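Local coordinates for protein giardin subunit alpha-1 (PDB 4EVF) that binds calcium and, in a calcium-dependent way, phospholipids including phosphatidylserine as an annexin, and takes part in attachment of the Giardia parasite to the intestinal mucosa, at residues 273-276 with 277-280; 17-20 with 21-24; 141-145 with 146-150. One frame throughout, in Å; residues are numbered along the deposited sequence.

Contact 1 (273-276 with 277-280); sequences GTDI and ERCF
Asp275 and Arg278 lie side by side on the short helix 272-279, their side chains pointing the same way, in the predicted fourth annexin repeat. The salt bridge between them spans one helical turn: Arg278 NH1 stands 3.2 Å from Asp275 OD1, and its N-H points almost straight at that oxygen (164°). The two flat groups are strongly turned against each other, with planes 75° apart. OD1 lies in the guanidinium plane, whereas NH1 comes down on it from above the carboxylate. Arg278 gets there with CG anti to its own N and a bend at chi3 (76°), which folds the guanidinium back over the backbone, with Asp275 O over one of its faces. The other carboxylate oxygen, OD2, accepts a hydrogen bond from Tyr266, so both oxygens of Asp275 are engaged and its rotation is probably fixed. On the buried side of the helix, Ile276 and Phe280 meet at an oblique angle, CG2 of Ile276 resting 4.1 Å from Phe280 CD2, and both pack on Leu288 of helix 284-292. Backbone bonds four residues apart run as far as Phe280, the first residue to leave helical angles. Its N donates to Ile276 O at 3.1 Å, and the same oxygen sits at the edge of the Phe280 ring, in its plane, 3.6 Å from CD2.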
loop_
_atom_site.group_PDB
_atom_site.type_symbol
_atom_site.label_atom_id
_atom_site.label_comp_id
_atom_site.label_asym_id
_atom_site.label_seq_id
_atom_site.Cartn_x
_atom_site.Cartn_y
_atom_site.Cartn_z
ATOM N N GLY A 273 10.624 5.221 13.459
ATOM C CA GLY A 273 11.774 4.408 13.813
ATOM C C GLY A 273 11.658 3.767 15.188
ATOM O O GLY A 273 11.855 2.554 15.346
ATOM N N THR A 274 11.336 4.581 16.188
ATOM C CA THR A 274 11.145 4.087 17.552
ATOM C C THR A 274 10.032 3.049 17.654
ATOM O O THR A 274 10.194 2.022 18.317
ATOM C CB THR A 274 10.846 5.249 18.520
ATOM O OG1 THR A 274 12.000 6.094 18.604
ATOM C CG2 THR A 274 10.492 4.722 19.917
ATOM N N ASP A 275 8.903 3.314 16.997
ATOM C CA ASP A 275 7.769 2.390 17.022
ATOM C C ASP A 275 8.064 1.044 16.370
ATOM O O ASP A 275 7.661 -0.005 16.882
ATOM C CB ASP A 275 6.523 3.023 16.389
ATOM C CG ASP A 275 5.933 4.127 17.251
ATOM O OD1 ASP A 275 6.413 4.304 18.392
ATOM O OD2 ASP A 275 4.996 4.817 16.791
ATOM N N ILE A 276 8.753 1.062 15.232
ATOM C CA ILE A 276 9.119 -0.192 14.585
ATOM C C ILE A 276 10.062 -0.976 15.482
ATOM O O ILE A 276 9.984 -2.205 15.579
ATOM C CB ILE A 276 9.789 0.044 13.227
ATOM C CG1 ILE A 276 8.740 0.512 12.213
ATOM C CG2 ILE A 276 10.474 -1.230 12.760
ATOM C CD1 ILE A 276 9.322 0.957 10.852
ATOM N N GLU A 277 10.950 -0.243 16.139
ATOM C CA GLU A 277 11.925 -0.832 17.043
ATOM C C GLU A 277 11.214 -1.643 18.119
ATOM O O GLU A 277 11.559 -2.793 18.402
ATOM C CB GLU A 277 12.744 0.284 17.689
ATOM C CG GLU A 277 14.207 0.249 17.342
ATOM C CD GLU A 277 14.924 -0.887 18.023
ATOM O OE1 GLU A 277 14.534 -1.224 19.160
ATOM O OE2 GLU A 277 15.868 -1.446 17.425
ATOM N N ARG A 278 10.187 -1.038 18.695
ATOM C CA ARG A 278 9.469 -1.663 19.795
ATOM C C ARG A 278 8.620 -2.844 19.337
ATOM O O ARG A 278 8.641 -3.916 19.951
ATOM C CB ARG A 278 8.593 -0.624 20.486
ATOM C CG ARG A 278 7.886 -1.153 21.716
ATOM C CD ARG A 278 6.955 -0.111 22.307
ATOM N NE ARG A 278 5.744 0.022 21.516
ATOM C CZ ARG A 278 5.510 1.035 20.693
ATOM N NH1 ARG A 278 6.403 2.009 20.587
ATOM N NH2 ARG A 278 4.380 1.083 20.000
ATOM N N CYS A 279 7.891 -2.651 18.243
ATOM C CA CYS A 279 6.817 -3.562 17.868
ATOM C C CYS A 279 7.256 -4.789 17.077
ATOM O O CYS A 279 6.561 -5.803 17.071
ATOM C CB CYS A 279 5.727 -2.783 17.122
ATOM S SG CYS A 279 5.077 -1.425 18.143
ATOM N N PHE A 280 8.416 -4.698 16.432
ATOM C CA PHE A 280 8.943 -5.797 15.623
ATOM C C PHE A 280 10.195 -6.447 16.235
ATOM O O PHE A 280 10.934 -5.801 16.969
ATOM C CB PHE A 280 9.198 -5.303 14.188
ATOM C CG PHE A 280 7.933 -4.971 13.458
ATOM C CD1 PHE A 280 7.300 -5.927 12.680
ATOM C CD2 PHE A 280 7.349 -3.726 13.593
ATOM C CE1 PHE A 280 6.113 -5.641 12.033
ATOM C CE2 PHE A 280 6.159 -3.431 12.949
ATOM C CZ PHE A 280 5.541 -4.390 12.171
#

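Contact 2 (17-20 with 21-24); sequences AKDE and VQIA
Asp19 lays its carboxylate against the first methylene of Gln22, OD2 and CG standing 3.1 and 3.2 Å from Gln22 CB. The motif is a helix N-cap: Asp19 occupies the position just before helix 20-28, in the predicted first annexin repeat, and its OD1 accepts a weak capping bond from Gln22 N at 3.2 Å. With CG anti to the backbone N (chi1 -169°), the carboxylate reaches forward over the first turn, where the amide N-H groups have no earlier turn to bond to. A water accepts from Val21 N at 2.8 Å; it lies implausibly close to Asp19 OD1, so a water bridge between the two is doubtful. The negative charge beside the helix start would probably interact favourably with the positive end of the helix dipole. Gln22 bends at chi2 and its amide leads away from Asp19; the planes of the two groups are 41° apart. Glu20, the first helical residue, sends an extended chain away from the turn to a salt bridge with Arg283, while Val21 touches Pro286 and Thr290 of helix 284-292. Ile23 faces inward, against Ala14 and Ile15 of helix 4-16 and Leu67 of helix 62-70. Just upstream, Lys18, with positive phi, is the C-prime residue of a Schellman motif that ends helix 4-16, so one helix closes and the next is capped within two residues. The regular backbone bonding begins with Ile23 N to Asp19 O, and that oxygen also lies 3.4 Å from Ile23 CG1, the branch beside the backbone N.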
loop_
_atom_site.group_PDB
_atom_site.type_symbol
_atom_site.label_atom_id
_atom_site.label_comp_id
_atom_site.label_asym_id
_atom_site.label_seq_id
_atom_site.Cartn_x
_atom_site.Cartn_y
_atom_site.Cartn_z
ATOM N N ALA A 17 27.176 -13.386 1.975
ATOM C CA ALA A 17 27.389 -13.116 3.391
ATOM C C ALA A 17 26.133 -13.408 4.200
ATOM O O ALA A 17 26.180 -13.447 5.429
ATOM C CB ALA A 17 27.830 -11.675 3.598
ATOM N N LYS A 18 25.012 -13.612 3.512
ATOM C CA LYS A 18 23.737 -13.817 4.183
ATOM C C LYS A 18 23.406 -12.620 5.082
ATOM O O LYS A 18 22.746 -12.759 6.110
ATOM C CB LYS A 18 23.772 -15.111 4.998
ATOM C CG LYS A 18 24.045 -16.349 4.168
ATOM C CD LYS A 18 24.132 -17.593 5.039
ATOM C CE LYS A 18 23.715 -18.846 4.278
ATOM N NZ LYS A 18 24.473 -19.023 3.009
ATOM N N ASP A 19 23.886 -11.451 4.672
ATOM C CA ASP A 19 23.687 -10.202 5.378
ATOM C C ASP A 19 22.325 -9.587 5.009
ATOM O O ASP A 19 22.200 -8.907 3.995
ATOM C CB ASP A 19 24.830 -9.254 5.004
ATOM C CG ASP A 19 24.889 -8.010 5.875
ATOM O OD1 ASP A 19 23.930 -7.748 6.636
ATOM O OD2 ASP A 19 25.907 -7.281 5.777
ATOM N N GLU A 20 21.313 -9.814 5.843
ATOM C CA GLU A 20 19.953 -9.344 5.559
ATOM C C GLU A 20 19.813 -7.827 5.537
ATOM O O GLU A 20 19.190 -7.259 4.630
ATOM C CB GLU A 20 18.959 -9.937 6.558
ATOM C CG GLU A 20 18.644 -11.391 6.312
ATOM C CD GLU A 20 17.610 -11.925 7.285
ATOM O OE1 GLU A 20 17.570 -11.457 8.446
ATOM O OE2 GLU A 20 16.832 -12.808 6.884
ATOM N N VAL A 21 20.376 -7.167 6.540
ATOM C CA VAL A 21 20.289 -5.717 6.584
ATOM C C VAL A 21 20.993 -5.102 5.374
ATOM O O VAL A 21 20.544 -4.090 4.832
ATOM C CB VAL A 21 20.839 -5.136 7.899
ATOM C CG1 VAL A 21 20.797 -3.623 7.861
ATOM C CG2 VAL A 21 20.029 -5.645 9.083
ATOM N N GLN A 22 22.091 -5.720 4.943
ATOM C CA GLN A 22 22.815 -5.217 3.776
ATOM C C GLN A 22 21.997 -5.352 2.485
ATOM O O GLN A 22 22.027 -4.466 1.625
ATOM C CB GLN A 22 24.176 -5.902 3.632
ATOM C CG GLN A 22 24.990 -5.420 2.441
ATOM C CD GLN A 22 25.265 -3.923 2.467
ATOM O OE1 GLN A 22 25.003 -3.243 3.462
ATOM N NE2 GLN A 22 25.796 -3.400 1.364
ATOM N N ILE A 23 21.268 -6.451 2.340
ATOM C CA ILE A 23 20.382 -6.590 1.187
ATOM C C ILE A 23 19.276 -5.543 1.267
ATOM O O ILE A 23 18.949 -4.890 0.274
ATOM C CB ILE A 23 19.782 -8.002 1.095
ATOM C CG1 ILE A 23 20.895 -9.037 0.907
ATOM C CG2 ILE A 23 18.719 -8.076 -0.003
ATOM C CD1 ILE A 23 20.448 -10.456 1.179
ATOM N N ALA A 24 18.712 -5.376 2.459
ATOM C CA ALA A 24 17.702 -4.358 2.687
ATOM C C ALA A 24 18.263 -2.975 2.388
ATOM O O ALA A 24 17.586 -2.143 1.786
ATOM C CB ALA A 24 17.166 -4.433 4.138
HETATM O O HOH W 1 22.248 -8.351 8.271
#

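Contact 3 (141-145 with 146-150); sequences EKWMA and HERVS
Trp143 and Arg148 meet in a cation-pi contact at the end of helix 135-145, where the chain passes into the loop before helix 155-167. Arg148 CZ is 4.4 Å from the centroid of the six-membered ring and only 19° off its normal. The guanidinium stands nearly upright on the indole, planes 78° apart, and dips NH2 to 3.2 Å from Trp143 CE3. A bend at chi2 (-84°) brings the arginine back over the ring, and its NH1 is held by Val181 O and Phe178 O. Nearby, His146 lies with Trp143 O over the centre of one ring face, while His146 N donates to that same oxygen at 3.0 Å from above the carbonyl plane. This side is dense, the indole being buried against helices 92-100 and 211-225. The outer side is looser: Ala145 and Glu147 are exposed, with Ala145 CB 4.1 Å from Glu147 CD, and a water that accepts from Glu147 N at 2.8 Å lies close to Lys142 O. Arginine charge thus meets the pi cloud through NH2 while NH1 goes to the Val181 and Phe178 carbonyls, which joins the loop after the helix to the Trp143 ring.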
loop_
_atom_site.group_PDB
_atom_site.type_symbol
_atom_site.label_atom_id
_atom_site.label_comp_id
_atom_site.label_asym_id
_atom_site.label_seq_id
_atom_site.Cartn_x
_atom_site.Cartn_y
_atom_site.Cartn_z
ATOM N N GLU A 141 -15.224 -1.620 -5.347
ATOM C CA GLU A 141 -15.537 -1.868 -6.754
ATOM C C GLU A 141 -15.270 -0.622 -7.601
ATOM O O GLU A 141 -14.635 -0.691 -8.654
ATOM C CB GLU A 141 -16.999 -2.279 -6.916
ATOM C CG GLU A 141 -17.358 -2.621 -8.348
ATOM C CD GLU A 141 -18.778 -3.107 -8.493
ATOM O OE1 GLU A 141 -19.632 -2.731 -7.665
ATOM O OE2 GLU A 141 -19.039 -3.869 -9.441
ATOM N N LYS A 142 -15.763 0.515 -7.134
ATOM C CA LYS A 142 -15.598 1.769 -7.866
ATOM C C LYS A 142 -14.146 2.257 -7.811
ATOM O O LYS A 142 -13.630 2.836 -8.761
ATOM C CB LYS A 142 -16.542 2.822 -7.294
ATOM C CG LYS A 142 -16.605 4.112 -8.089
ATOM C CD LYS A 142 -18.039 4.440 -8.457
ATOM C CE LYS A 142 -18.931 4.373 -7.241
ATOM N NZ LYS A 142 -20.361 4.520 -7.620
ATOM N N TRP A 143 -13.484 2.005 -6.688
ATOM C CA TRP A 143 -12.074 2.336 -6.550
ATOM C C TRP A 143 -11.226 1.624 -7.598
ATOM O O TRP A 143 -10.359 2.235 -8.233
ATOM C CB TRP A 143 -11.574 1.952 -5.161
ATOM C CG TRP A 143 -10.273 2.575 -4.810
ATOM C CD1 TRP A 143 -9.025 2.088 -5.079
ATOM C CD2 TRP A 143 -10.086 3.800 -4.102
ATOM N NE1 TRP A 143 -8.071 2.945 -4.584
ATOM C CE2 TRP A 143 -8.699 4.003 -3.976
ATOM C CE3 TRP A 143 -10.961 4.754 -3.572
ATOM C CZ2 TRP A 143 -8.161 5.126 -3.330
ATOM C CZ3 TRP A 143 -10.429 5.861 -2.929
ATOM C CH2 TRP A 143 -9.044 6.037 -2.814
ATOM N N MET A 144 -11.477 0.332 -7.772
ATOM C CA MET A 144 -10.701 -0.481 -8.713
ATOM C C MET A 144 -10.823 0.015 -10.154
ATOM O O MET A 144 -9.920 -0.206 -10.972
ATOM C CB MET A 144 -11.096 -1.961 -8.601
ATOM C CG MET A 144 -10.582 -2.617 -7.315
ATOM S SD MET A 144 -11.093 -4.311 -7.001
ATOM C CE MET A 144 -10.419 -5.226 -8.373
ATOM N N ALA A 145 -11.923 0.693 -10.462
ATOM C CA ALA A 145 -12.144 1.216 -11.813
ATOM C C ALA A 145 -11.159 2.335 -12.144
ATOM O O ALA A 145 -10.864 2.592 -13.314
ATOM C CB ALA A 145 -13.584 1.705 -11.971
ATOM N N HIS A 146 -10.644 2.997 -11.112
ATOM C CA HIS A 146 -9.738 4.123 -11.307
ATOM C C HIS A 146 -10.244 5.077 -12.396
ATOM O O HIS A 146 -9.489 5.498 -13.281
ATOM C CB HIS A 146 -8.314 3.639 -11.595
ATOM C CG HIS A 146 -7.630 3.054 -10.397
ATOM N ND1 HIS A 146 -7.109 3.833 -9.387
ATOM C CD2 HIS A 146 -7.414 1.771 -10.029
ATOM C CE1 HIS A 146 -6.590 3.055 -8.454
ATOM N NE2 HIS A 146 -6.762 1.798 -8.819
ATOM N N GLU A 147 -11.534 5.405 -12.321
ATOM C CA GLU A 147 -12.141 6.408 -13.198
ATOM C C GLU A 147 -12.462 7.648 -12.376
ATOM O O GLU A 147 -13.553 7.768 -11.822
ATOM C CB GLU A 147 -13.433 5.881 -13.821
ATOM C CG GLU A 147 -13.264 4.745 -14.822
ATOM C CD GLU A 147 -14.591 4.076 -15.145
ATOM O OE1 GLU A 147 -15.625 4.521 -14.599
ATOM O OE2 GLU A 147 -14.604 3.104 -15.932
ATOM N N ARG A 148 -11.509 8.564 -12.288
ATOM C CA ARG A 148 -11.699 9.764 -11.494
ATOM C C ARG A 148 -12.307 10.846 -12.380
ATOM O O ARG A 148 -11.940 10.980 -13.548
ATOM C CB ARG A 148 -10.370 10.231 -10.904
ATOM C CG ARG A 148 -9.699 9.215 -9.982
ATOM C CD ARG A 148 -10.251 9.291 -8.569
ATOM N NE ARG A 148 -10.169 8.009 -7.873
ATOM C CZ ARG A 148 -10.668 7.779 -6.656
ATOM N NH1 ARG A 148 -11.282 8.742 -5.986
ATOM N NH2 ARG A 148 -10.552 6.575 -6.113
ATOM N N VAL A 149 -13.241 11.607 -11.821
ATOM C CA VAL A 149 -14.007 12.583 -12.592
ATOM C C VAL A 149 -14.019 13.901 -11.846
ATOM O O VAL A 149 -14.433 13.965 -10.684
ATOM C CB VAL A 149 -15.466 12.116 -12.785
ATOM C CG1 VAL A 149 -16.327 13.247 -13.335
ATOM C CG2 VAL A 149 -15.530 10.886 -13.694
ATOM N N SER A 150 -13.564 14.955 -12.506
ATOM C CA SER A 150 -13.533 16.261 -11.882
ATOM C C SER A 150 -14.900 16.622 -11.328
ATOM O O SER A 150 -15.933 16.299 -11.919
ATOM C CB SER A 150 -13.074 17.327 -12.876
ATOM O OG SER A 150 -13.131 18.606 -12.274
HETATM O O HOH W 2 -12.907 5.042 -9.869
#

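How the contacts relate
Along the chain the order is contact 2, contact 3, contact 1, in the all-helical annexin fold. Contact 2 lies at the junction of helices 4-16 and 20-28, contact 3 at the end of helix 135-145 on the way to helix 155-167, and contact 1 on helix 272-279. Contacts 1 and 2 have centres about 20 Å apart and do not touch; both pack against helix 284-292, so the N-terminal helix 20-28 and helix 272-279 near the C-terminus share one helix, which brings the predicted first and fourth repeats together. Contact 3 is on the other side of the chain's centre, its centre about 35 Å from that of contact 1 and 40 Å from that of contact 2.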